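Local coordinates for iron-regulated ABC transporter siderophore-binding protein SirA (Staphylococcus aureus subsp. aureus, PDB 3MWF) that binds the siderophore staphyloferrin B and probably delivers it to an ABC transporter for iron uptake, at residues E183-N186 against D187-F190; D285-Y288 against E289-I293. All coordinates share one frame; numbering follows the deposited sequence.

In the fold
Contacts 1 and 2 are two helix ends, each closed by a Schellman motif, whose apolar side chains pack against each other in the half of the protein built on strands 163-168 and 222-227. Their centres lie about 14 Å apart. Leu287 of contact 2 joins them: its CD1 comes to 3.7 Å from Leu185 CD2 and also packs very tightly against Leu188. Further along, the Phe190 ring reaches Leu291, CZ to CD1 3.7 Å. Helix 130-155 borders both contacts, through Phe147 among others. Contact 1 is the one nearer the siderophore site, the side chain of Glu183 standing about 10 Å from bound staphyloferrin B and touching Phe114 of its pocket.

Contact 1: E183-N186 against D187-F190; sequences EILN and DLGF
Leu185 meets Phe190 where helix 179-187 ends in a turn. The leucine comes in obliquely and sets CD2 4.0 Å from Phe190 CD2, while its own carbonyl O lies in the plane of the phenyl ring, at the edge. Phe190 CG sits beside its backbone N (chi1 -73°), which turns the ring back to the helix; Trp159 meets that ring edge-to-face. One turn apart, Ile184 and Leu188 run side by side, pointing the same way, CG2 to CD1 3.9 Å, toward helices 130-155 and 277-290. Gly189, with positive phi, makes the Schellman turn: Phe190 N bonds to Leu185 O at 3.1 Å, and Gly189 N reaches Asn186 O from above the carbonyl plane. Asn186 swings the other way, its CG anti to the backbone N (chi1 -165°). Its ND2 donates to a water 2.7 Å away that in turn donates to Phe190 O, and a second water bridges Asn186 O and Phe190 O. Asp187 OD2 is held by Lys117 and Tyr140. Backbone N-H groups thus satisfy the carbonyls of Glu183, Ile184, Leu185 and Asn186, with a water added at the last, while the side chains of Ile184, Leu185, Leu188 and Phe190 are buried.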
# COMPACT_ATOMS: atom_id res chain seq x y z
N GLU A 183 -3.32 -1.13 -7.62
CA GLU A 183 -4.22 -2.28 -7.50
C GLU A 183 -5.63 -1.91 -7.03
O GLU A 183 -6.60 -2.49 -7.52
CB GLU A 183 -3.64 -3.37 -6.61
CG GLU A 183 -2.37 -4.02 -7.22
CD GLU A 183 -2.06 -5.38 -6.62
OE1 GLU A 183 -2.79 -5.89 -5.75
OE2 GLU A 183 -1.08 -5.99 -7.04
N ILE A 184 -5.73 -0.96 -6.08
CA ILE A 184 -7.04 -0.50 -5.63
C ILE A 184 -7.81 0.19 -6.76
O ILE A 184 -8.98 -0.12 -6.98
CB ILE A 184 -6.91 0.40 -4.40
CG1 ILE A 184 -6.49 -0.48 -3.21
CG2 ILE A 184 -8.28 1.07 -4.06
CD1 ILE A 184 -5.92 0.33 -2.03
N LEU A 185 -7.14 1.06 -7.51
CA LEU A 185 -7.81 1.69 -8.65
C LEU A 185 -8.28 0.62 -9.63
O LEU A 185 -9.37 0.77 -10.23
CB LEU A 185 -6.94 2.72 -9.37
CG LEU A 185 -6.52 3.94 -8.55
CD1 LEU A 185 -5.78 4.91 -9.45
CD2 LEU A 185 -7.73 4.59 -7.85
N ASN A 186 -7.46 -0.40 -9.86
CA ASN A 186 -7.87 -1.52 -10.73
C ASN A 186 -9.16 -2.20 -10.18
O ASN A 186 -10.11 -2.49 -10.94
CB ASN A 186 -6.74 -2.55 -10.89
CG ASN A 186 -7.00 -3.51 -12.05
OD1 ASN A 186 -7.42 -4.66 -11.87
ND2 ASN A 186 -6.77 -3.02 -13.24
N ASP A 187 -9.22 -2.43 -8.87
CA ASP A 187 -10.43 -2.99 -8.25
C ASP A 187 -11.65 -2.11 -8.52
O ASP A 187 -12.76 -2.62 -8.75
CB ASP A 187 -10.24 -3.09 -6.73
CG ASP A 187 -9.37 -4.25 -6.30
OD1 ASP A 187 -9.05 -5.17 -7.09
OD2 ASP A 187 -9.02 -4.28 -5.11
N LEU A 188 -11.44 -0.81 -8.47
CA LEU A 188 -12.51 0.17 -8.62
C LEU A 188 -13.01 0.33 -10.06
O LEU A 188 -13.96 1.05 -10.31
CB LEU A 188 -12.05 1.51 -8.07
CG LEU A 188 -11.79 1.48 -6.57
CD1 LEU A 188 -11.14 2.77 -6.17
CD2 LEU A 188 -13.13 1.25 -5.77
N GLY A 189 -12.33 -0.34 -10.98
CA GLY A 189 -12.70 -0.32 -12.40
C GLY A 189 -12.01 0.67 -13.31
O GLY A 189 -12.35 0.76 -14.50
N PHE A 190 -11.05 1.43 -12.77
CA PHE A 190 -10.24 2.31 -13.59
C PHE A 190 -9.38 1.45 -14.48
O PHE A 190 -8.98 0.37 -14.06
CB PHE A 190 -9.34 3.19 -12.72
CG PHE A 190 -10.10 4.28 -11.98
CD1 PHE A 190 -10.40 5.49 -12.62
CD2 PHE A 190 -10.48 4.09 -10.65
CE1 PHE A 190 -11.07 6.51 -11.94
CE2 PHE A 190 -11.19 5.12 -9.95
CZ PHE A 190 -11.48 6.30 -10.60
O HOH W 1 -6.30 -0.37 -13.68
O HOH W 2 -10.19 -2.12 -13.75

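Contact 2: D285-Y288 against E289-I293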
# COMPACT_ATOMS: atom_id res chain seq x y z
N ASP A 285 -12.76 6.76 -0.15
CA ASP A 285 -13.39 8.02 0.30
C ASP A 285 -12.74 9.23 -0.36
O ASP A 285 -13.44 10.16 -0.79
CB ASP A 285 -13.26 8.18 1.82
CG ASP A 285 -14.23 7.35 2.60
OD1 ASP A 285 -15.20 6.78 2.01
OD2 ASP A 285 -14.02 7.27 3.83
N ASP A 286 -11.41 9.24 -0.42
CA ASP A 286 -10.66 10.31 -1.08
C ASP A 286 -11.10 10.50 -2.52
O ASP A 286 -11.25 11.63 -2.98
CB ASP A 286 -9.16 10.01 -1.06
CG ASP A 286 -8.49 10.46 0.22
OD1 ASP A 286 -9.19 11.02 1.09
OD2 ASP A 286 -7.26 10.25 0.35
N LEU A 287 -11.29 9.39 -3.23
CA LEU A 287 -11.73 9.42 -4.62
C LEU A 287 -13.11 10.06 -4.80
O LEU A 287 -13.29 10.87 -5.70
CB LEU A 287 -11.73 8.01 -5.20
CG LEU A 287 -10.35 7.42 -5.46
CD1 LEU A 287 -10.53 5.96 -5.83
CD2 LEU A 287 -9.62 8.20 -6.57
N TYR A 288 -14.07 9.73 -3.94
CA TYR A 288 -15.37 10.42 -3.99
C TYR A 288 -15.19 11.93 -3.91
O TYR A 288 -15.80 12.69 -4.68
CB TYR A 288 -16.28 9.95 -2.87
CG TYR A 288 -17.04 8.68 -3.15
CD1 TYR A 288 -18.18 8.68 -3.96
CD2 TYR A 288 -16.64 7.48 -2.58
CE1 TYR A 288 -18.88 7.52 -4.19
CE2 TYR A 288 -17.33 6.32 -2.80
CZ TYR A 288 -18.45 6.33 -3.62
OH TYR A 288 -19.12 5.15 -3.82
N GLU A 289 -14.31 12.38 -3.01
CA GLU A 289 -14.04 13.81 -2.84
C GLU A 289 -13.26 14.44 -4.00
O GLU A 289 -13.69 15.46 -4.54
CB GLU A 289 -13.30 14.03 -1.51
CG GLU A 289 -13.12 15.45 -1.12
CD GLU A 289 -12.11 15.57 -0.00
OE1 GLU A 289 -12.40 15.04 1.08
OE2 GLU A 289 -11.02 16.16 -0.23
N LYS A 290 -12.14 13.84 -4.39
CA LYS A 290 -11.27 14.42 -5.40
C LYS A 290 -11.93 14.39 -6.78
O LYS A 290 -11.65 15.26 -7.60
CB LYS A 290 -9.88 13.74 -5.46
CG LYS A 290 -9.03 13.85 -4.16
CD LYS A 290 -8.71 15.27 -3.73
CE LYS A 290 -7.81 15.28 -2.45
NZ LYS A 290 -8.54 14.95 -1.20
N LEU A 291 -12.79 13.40 -7.00
CA LEU A 291 -13.48 13.26 -8.30
C LEU A 291 -14.88 13.89 -8.32
O LEU A 291 -15.55 13.87 -9.36
CB LEU A 291 -13.54 11.78 -8.72
CG LEU A 291 -12.16 11.16 -8.99
CD1 LEU A 291 -12.33 9.76 -9.47
CD2 LEU A 291 -11.45 11.98 -10.03
N ASN A 292 -15.30 14.42 -7.17
CA ASN A 292 -16.63 15.00 -7.02
C ASN A 292 -17.71 14.04 -7.52
O ASN A 292 -18.49 14.37 -8.42
CB ASN A 292 -16.71 16.35 -7.74
CG ASN A 292 -17.98 17.11 -7.42
OD1 ASN A 292 -18.50 17.02 -6.32
ND2 ASN A 292 -18.47 17.87 -8.39
N ILE A 293 -17.70 12.83 -6.95
CA ILE A 293 -18.66 11.78 -7.28
C ILE A 293 -19.69 11.72 -6.15
O ILE A 293 -19.35 11.64 -4.98
CB ILE A 293 -17.97 10.40 -7.42
CG1 ILE A 293 -16.97 10.40 -8.58
CG2 ILE A 293 -19.00 9.28 -7.57
CD1 ILE A 293 -16.08 9.14 -8.64
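Tyr288 and Ile293 cross at about a right angle, five residues apart round the end of helix 277-290. The CG2 methyl of Ile293 sits out of the ring plane beside the CD1-CE1 bond, 3.8 Å from Tyr288 CD1, whereas Ile293 O lies in the plane at the ring edge, 3.3 Å from Tyr288 CD1. With CG anti to the carbonyl carbon (chi1 -83°), Tyr288 lays its ring against helix 130-155, where Asp150 takes a hydrogen bond with the phenol OH and Phe147 packs edge-to-face. Lys295 adds a cation-pi contact to the same ring. Asp285 pairs with Lys143 of that helix.

Between Tyr288 and Ile293 the backbone forms a Schellman motif. Asn292 has positive phi, and the turn it makes brings Ile293 N to Tyr288 O at 3.0 Å, in the carbonyl plane and on a lone pair, with an N-H...O angle of 164°. Asn292 N itself bonds to Glu289 O. Lys154 of helix 130-155 donates to Asn292 O, just past the helix end.

On the inner side Leu287 and Leu291 are one turn apart, CD2 to CD1 4.3 Å, and both reach strand 222-227, at Phe224 and His222. The outer side is polar. The first torsion of Lys290 (chi1 -62°) sets CB and CG against Asp286 O, CG to O 3.4 Å; later bends at chi2 and chi4 take NZ to its neighbour Glu289. Lys290 NZ comes to Glu289 OE2 from above the carboxylate plane, 2.9 Å away, in a salt bridge. In the conformer given, Asp286 OD1 stays 4.6 Å from Lys290 NZ, too far for a salt bridge, and OD2 of the same aspartate accepts from the indole of Trp271.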